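Long-range contact in Mgp-operon protein 3 (Mycoplasma pneumoniae, PDB 6RJ1), which probably helps the bacterium adhere to host cells as a membrane-anchored partner of adhesin P1, and may itself recognise sugars: residues 451-465 against 469-483. Numbering follows the deposited sequence.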
# COMPACT_ATOMS: atom_id res chain seq x y z
N TYR A 451 2.53 -5.78 -13.20
CA TYR A 451 2.79 -7.22 -13.11
C TYR A 451 4.07 -7.51 -12.32
O TYR A 451 4.04 -8.29 -11.36
CB TYR A 451 2.80 -7.93 -14.48
CG TYR A 451 3.11 -9.41 -14.36
CD1 TYR A 451 2.13 -10.32 -13.97
CD2 TYR A 451 4.41 -9.88 -14.53
CE1 TYR A 451 2.43 -11.67 -13.79
CE2 TYR A 451 4.72 -11.23 -14.34
CZ TYR A 451 3.73 -12.12 -13.97
OH TYR A 451 4.04 -13.44 -13.81
N HIS A 452 5.19 -6.87 -12.71
CA HIS A 452 6.51 -7.02 -12.08
C HIS A 452 6.49 -6.68 -10.58
O HIS A 452 7.07 -7.42 -9.80
CB HIS A 452 7.56 -6.19 -12.82
CG HIS A 452 8.97 -6.54 -12.44
ND1 HIS A 452 9.68 -5.78 -11.55
CD2 HIS A 452 9.74 -7.57 -12.86
CE1 HIS A 452 10.87 -6.35 -11.45
NE2 HIS A 452 10.95 -7.43 -12.23
N THR A 453 5.81 -5.59 -10.19
CA THR A 453 5.71 -5.20 -8.78
C THR A 453 4.72 -6.10 -7.99
O THR A 453 4.92 -6.28 -6.80
CB THR A 453 5.39 -3.70 -8.61
OG1 THR A 453 4.22 -3.35 -9.34
CG2 THR A 453 6.55 -2.79 -9.01
N SER A 454 3.68 -6.65 -8.65
CA SER A 454 2.68 -7.51 -7.97
C SER A 454 3.23 -8.88 -7.50
O SER A 454 2.64 -9.51 -6.63
CB SER A 454 1.44 -7.70 -8.83
OG SER A 454 1.71 -8.44 -10.01
N THR A 455 4.36 -9.32 -8.08
CA THR A 455 4.99 -10.59 -7.73
C THR A 455 6.13 -10.27 -6.77
O THR A 455 7.31 -10.39 -7.13
CB THR A 455 5.39 -11.35 -9.01
OG1 THR A 455 6.40 -10.62 -9.71
CG2 THR A 455 4.21 -11.60 -9.93
N ALA A 456 5.76 -9.83 -5.54
CA ALA A 456 6.71 -9.36 -4.53
C ALA A 456 6.80 -10.18 -3.23
O ALA A 456 7.91 -10.33 -2.70
CB ALA A 456 6.41 -7.90 -4.20
N GLN A 457 5.66 -10.64 -2.68
CA GLN A 457 5.66 -11.35 -1.39
C GLN A 457 4.85 -12.63 -1.44
O GLN A 457 3.77 -12.64 -2.03
CB GLN A 457 5.08 -10.43 -0.29
CG GLN A 457 5.71 -9.06 -0.17
CD GLN A 457 5.08 -8.26 0.93
OE1 GLN A 457 5.35 -8.50 2.11
NE2 GLN A 457 4.23 -7.30 0.57
N LEU A 458 5.33 -13.70 -0.78
CA LEU A 458 4.60 -14.97 -0.76
C LEU A 458 4.35 -15.54 0.64
O LEU A 458 4.91 -15.09 1.64
CB LEU A 458 5.22 -16.05 -1.69
CG LEU A 458 6.66 -16.58 -1.46
CD1 LEU A 458 6.71 -17.56 -0.33
CD2 LEU A 458 7.09 -17.40 -2.62
N ALA A 459 3.48 -16.57 0.69
CA ALA A 459 3.07 -17.33 1.86
C ALA A 459 2.58 -18.70 1.41
O ALA A 459 1.92 -18.80 0.36
CB ALA A 459 1.95 -16.61 2.60
N TYR A 460 2.91 -19.74 2.18
CA TYR A 460 2.49 -21.11 1.90
C TYR A 460 1.55 -21.57 3.00
O TYR A 460 1.87 -21.45 4.18
CB TYR A 460 3.71 -22.05 1.76
CG TYR A 460 3.34 -23.50 1.53
CD1 TYR A 460 3.01 -24.34 2.59
CD2 TYR A 460 3.32 -24.05 0.24
CE1 TYR A 460 2.66 -25.67 2.39
CE2 TYR A 460 2.97 -25.38 0.03
CZ TYR A 460 2.64 -26.19 1.11
OH TYR A 460 2.30 -27.51 0.92
N LEU A 461 0.39 -22.12 2.61
CA LEU A 461 -0.61 -22.63 3.53
C LEU A 461 -1.29 -23.89 2.98
O LEU A 461 -2.18 -23.79 2.14
CB LEU A 461 -1.65 -21.55 3.90
CG LEU A 461 -2.64 -21.90 5.04
CD1 LEU A 461 -1.96 -21.84 6.39
CD2 LEU A 461 -3.86 -20.99 5.02
N ASN A 462 -0.85 -25.06 3.47
CA ASN A 462 -1.41 -26.37 3.13
C ASN A 462 -1.63 -26.59 1.62
O ASN A 462 -2.78 -26.67 1.16
CB ASN A 462 -2.70 -26.63 3.94
CG ASN A 462 -2.45 -26.88 5.41
OD1 ASN A 462 -2.21 -25.95 6.20
ND2 ASN A 462 -2.51 -28.14 5.81
N GLY A 463 -0.53 -26.65 0.87
CA GLY A 463 -0.54 -26.87 -0.58
C GLY A 463 -0.95 -25.69 -1.42
O GLY A 463 -1.01 -25.79 -2.65
N GLN A 464 -1.24 -24.55 -0.77
CA GLN A 464 -1.64 -23.32 -1.45
C GLN A 464 -0.59 -22.26 -1.25
O GLN A 464 -0.09 -22.07 -0.14
CB GLN A 464 -3.01 -22.81 -0.95
CG GLN A 464 -4.13 -23.82 -1.10
CD GLN A 464 -5.37 -23.16 -1.62
OE1 GLN A 464 -5.51 -22.94 -2.82
NE2 GLN A 464 -6.29 -22.84 -0.71
N ILE A 465 -0.26 -21.55 -2.33
CA ILE A 465 0.71 -20.47 -2.30
C ILE A 465 -0.02 -19.18 -2.61
O ILE A 465 -0.76 -19.11 -3.60
CB ILE A 465 1.92 -20.72 -3.23
CG1 ILE A 465 2.67 -22.02 -2.86
CG2 ILE A 465 2.88 -19.53 -3.22
CD1 ILE A 465 2.44 -23.15 -3.76
N GLY A 469 1.50 -8.11 -3.88
CA GLY A 469 2.35 -7.02 -4.36
C GLY A 469 3.21 -6.39 -3.30
O GLY A 469 3.19 -6.81 -2.14
N SER A 470 3.98 -5.36 -3.71
CA SER A 470 4.89 -4.64 -2.81
C SER A 470 4.19 -3.56 -1.99
O SER A 470 3.02 -3.25 -2.24
CB SER A 470 6.08 -4.06 -3.59
OG SER A 470 5.74 -2.96 -4.41
N ASP A 471 4.90 -3.03 -0.99
CA ASP A 471 4.41 -1.96 -0.12
C ASP A 471 4.69 -0.57 -0.68
O ASP A 471 4.21 0.42 -0.11
CB ASP A 471 5.00 -2.08 1.31
CG ASP A 471 6.47 -2.49 1.44
OD1 ASP A 471 7.31 -1.92 0.70
OD2 ASP A 471 6.78 -3.35 2.30
N ARG A 472 5.42 -0.47 -1.80
CA ARG A 472 5.75 0.84 -2.32
C ARG A 472 5.05 1.20 -3.63
O ARG A 472 5.03 2.38 -3.97
CB ARG A 472 7.27 1.03 -2.43
CG ARG A 472 7.70 2.33 -1.77
CD ARG A 472 8.79 2.13 -0.75
NE ARG A 472 10.11 2.31 -1.35
CZ ARG A 472 10.94 1.31 -1.61
NH1 ARG A 472 12.13 1.55 -2.14
NH2 ARG A 472 10.61 0.06 -1.31
N VAL A 473 4.46 0.21 -4.34
CA VAL A 473 3.70 0.43 -5.58
C VAL A 473 2.33 -0.26 -5.41
O VAL A 473 2.31 -1.40 -4.94
CB VAL A 473 4.45 -0.06 -6.85
CG1 VAL A 473 3.59 0.07 -8.11
CG2 VAL A 473 5.76 0.67 -7.05
N PRO A 474 1.18 0.40 -5.76
CA PRO A 474 -0.12 -0.27 -5.61
C PRO A 474 -0.27 -1.48 -6.53
O PRO A 474 0.28 -1.49 -7.64
CB PRO A 474 -1.13 0.83 -5.95
CG PRO A 474 -0.39 1.76 -6.82
CD PRO A 474 1.01 1.76 -6.31
N SER A 475 -0.94 -2.53 -6.04
CA SER A 475 -1.17 -3.76 -6.77
C SER A 475 -2.67 -3.99 -6.94
O SER A 475 -3.44 -3.82 -6.00
CB SER A 475 -0.49 -4.94 -6.08
OG SER A 475 -0.98 -5.17 -4.77
N LEU A 476 -3.08 -4.35 -8.17
CA LEU A 476 -4.47 -4.55 -8.55
C LEU A 476 -4.94 -6.00 -8.46
O LEU A 476 -6.14 -6.27 -8.60
CB LEU A 476 -4.69 -3.98 -9.97
CG LEU A 476 -5.03 -2.48 -10.08
CD1 LEU A 476 -3.85 -1.58 -9.69
CD2 LEU A 476 -5.44 -2.14 -11.48
N TRP A 477 -4.01 -6.93 -8.23
CA TRP A 477 -4.32 -8.35 -8.16
C TRP A 477 -3.41 -9.12 -7.21
O TRP A 477 -2.40 -8.58 -6.74
CB TRP A 477 -4.31 -8.97 -9.57
CG TRP A 477 -3.04 -8.72 -10.32
CD1 TRP A 477 -1.84 -9.35 -10.14
CD2 TRP A 477 -2.82 -7.73 -11.34
NE1 TRP A 477 -0.90 -8.85 -11.01
CE2 TRP A 477 -1.47 -7.84 -11.75
CE3 TRP A 477 -3.65 -6.79 -11.98
CZ2 TRP A 477 -0.93 -7.03 -12.75
CZ3 TRP A 477 -3.10 -5.98 -12.96
CH2 TRP A 477 -1.76 -6.10 -13.33
N TYR A 478 -3.75 -10.39 -6.93
CA TYR A 478 -2.99 -11.27 -6.04
C TYR A 478 -3.18 -12.72 -6.47
O TYR A 478 -4.16 -13.04 -7.13
CB TYR A 478 -3.42 -11.07 -4.57
CG TYR A 478 -4.86 -11.43 -4.29
CD1 TYR A 478 -5.89 -10.54 -4.59
CD2 TYR A 478 -5.20 -12.65 -3.72
CE1 TYR A 478 -7.22 -10.86 -4.33
CE2 TYR A 478 -6.53 -12.99 -3.46
CZ TYR A 478 -7.53 -12.08 -3.76
OH TYR A 478 -8.84 -12.40 -3.49
N TRP A 479 -2.27 -13.60 -6.08
CA TRP A 479 -2.35 -15.01 -6.45
C TRP A 479 -2.70 -15.93 -5.31
O TRP A 479 -2.30 -15.70 -4.18
CB TRP A 479 -1.02 -15.47 -7.06
CG TRP A 479 -0.88 -15.11 -8.50
CD1 TRP A 479 -1.26 -15.86 -9.57
CD2 TRP A 479 -0.32 -13.91 -9.03
NE1 TRP A 479 -0.98 -15.19 -10.74
CE2 TRP A 479 -0.37 -14.00 -10.44
CE3 TRP A 479 0.24 -12.75 -8.45
CZ2 TRP A 479 0.10 -12.98 -11.28
CZ3 TRP A 479 0.71 -11.75 -9.28
CH2 TRP A 479 0.64 -11.87 -10.68
N VAL A 480 -3.45 -16.99 -5.62
CA VAL A 480 -3.79 -18.13 -4.78
C VAL A 480 -3.62 -19.31 -5.76
O VAL A 480 -4.46 -19.52 -6.64
CB VAL A 480 -5.19 -18.11 -4.10
CG1 VAL A 480 -5.44 -19.41 -3.35
CG2 VAL A 480 -5.35 -16.92 -3.17
N VAL A 481 -2.47 -19.98 -5.67
CA VAL A 481 -2.12 -21.08 -6.58
C VAL A 481 -1.92 -22.38 -5.83
O VAL A 481 -1.53 -22.37 -4.66
CB VAL A 481 -0.91 -20.74 -7.50
CG1 VAL A 481 -1.25 -19.65 -8.50
CG2 VAL A 481 0.33 -20.35 -6.69
N GLY A 482 -2.17 -23.49 -6.52
CA GLY A 482 -1.95 -24.82 -5.97
C GLY A 482 -0.51 -25.22 -6.22
O GLY A 482 0.06 -24.87 -7.26
N GLU A 483 0.08 -25.94 -5.27
CA GLU A 483 1.45 -26.45 -5.37
C GLU A 483 1.54 -27.42 -6.56
O GLU A 483 2.49 -27.37 -7.34
CB GLU A 483 1.82 -27.16 -4.06
CG GLU A 483 3.31 -27.32 -3.82
CD GLU A 483 3.68 -28.07 -2.56
OE1 GLU A 483 4.89 -28.37 -2.40
OE2 GLU A 483 2.79 -28.36 -1.73
O HOH W 1 1.72 -3.89 -8.44
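Gly469 O accepts a nearly straight hydrogen bond from Gln457 NE2 (2.9 Å, 165°) and lies in the glutamine's amide plane. Ser470 N gives a weak bond to Thr453 O, and Ala456 CB packs on the same backbone. Val473 CG1 meets Thr453 OG1 while CG2 faces Thr453 CG2, the side chains crossing at about a right angle; OG1 also bonds Gln449 O, one turn back, and a water linking it to Pro474 O. Trp477 NE1 reaches Ser454 OG (2.8 Å) in a bent, weak bond; that hydroxyl donates to Tyr451 O, in the last turn of helix 446-454. Trp479 brings its six-membered ring to Tyr451 CE1, the planes 85° apart, and to Thr455 CG2, while its NE1 bonds Ala135 O. Strand 477-482 runs antiparallel to 464-468, a beta hairpin within a mixed sheet that 457-461 borders. Ile465 N to Val481 O and Val481 N to Ile465 O are both 2.8 Å and nearly straight, and Val481 CG2 packs on Ile465 CB. Glu483 N bonds Gly463 O in the type I' turn Leu461-Gln464. With CG anti to N (chi1 -160°), Glu483 OE2 accepts a hydrogen bond from Tyr460 OH (2.8 Å) above the carboxylate plane; OE1 salt-bridges Lys52.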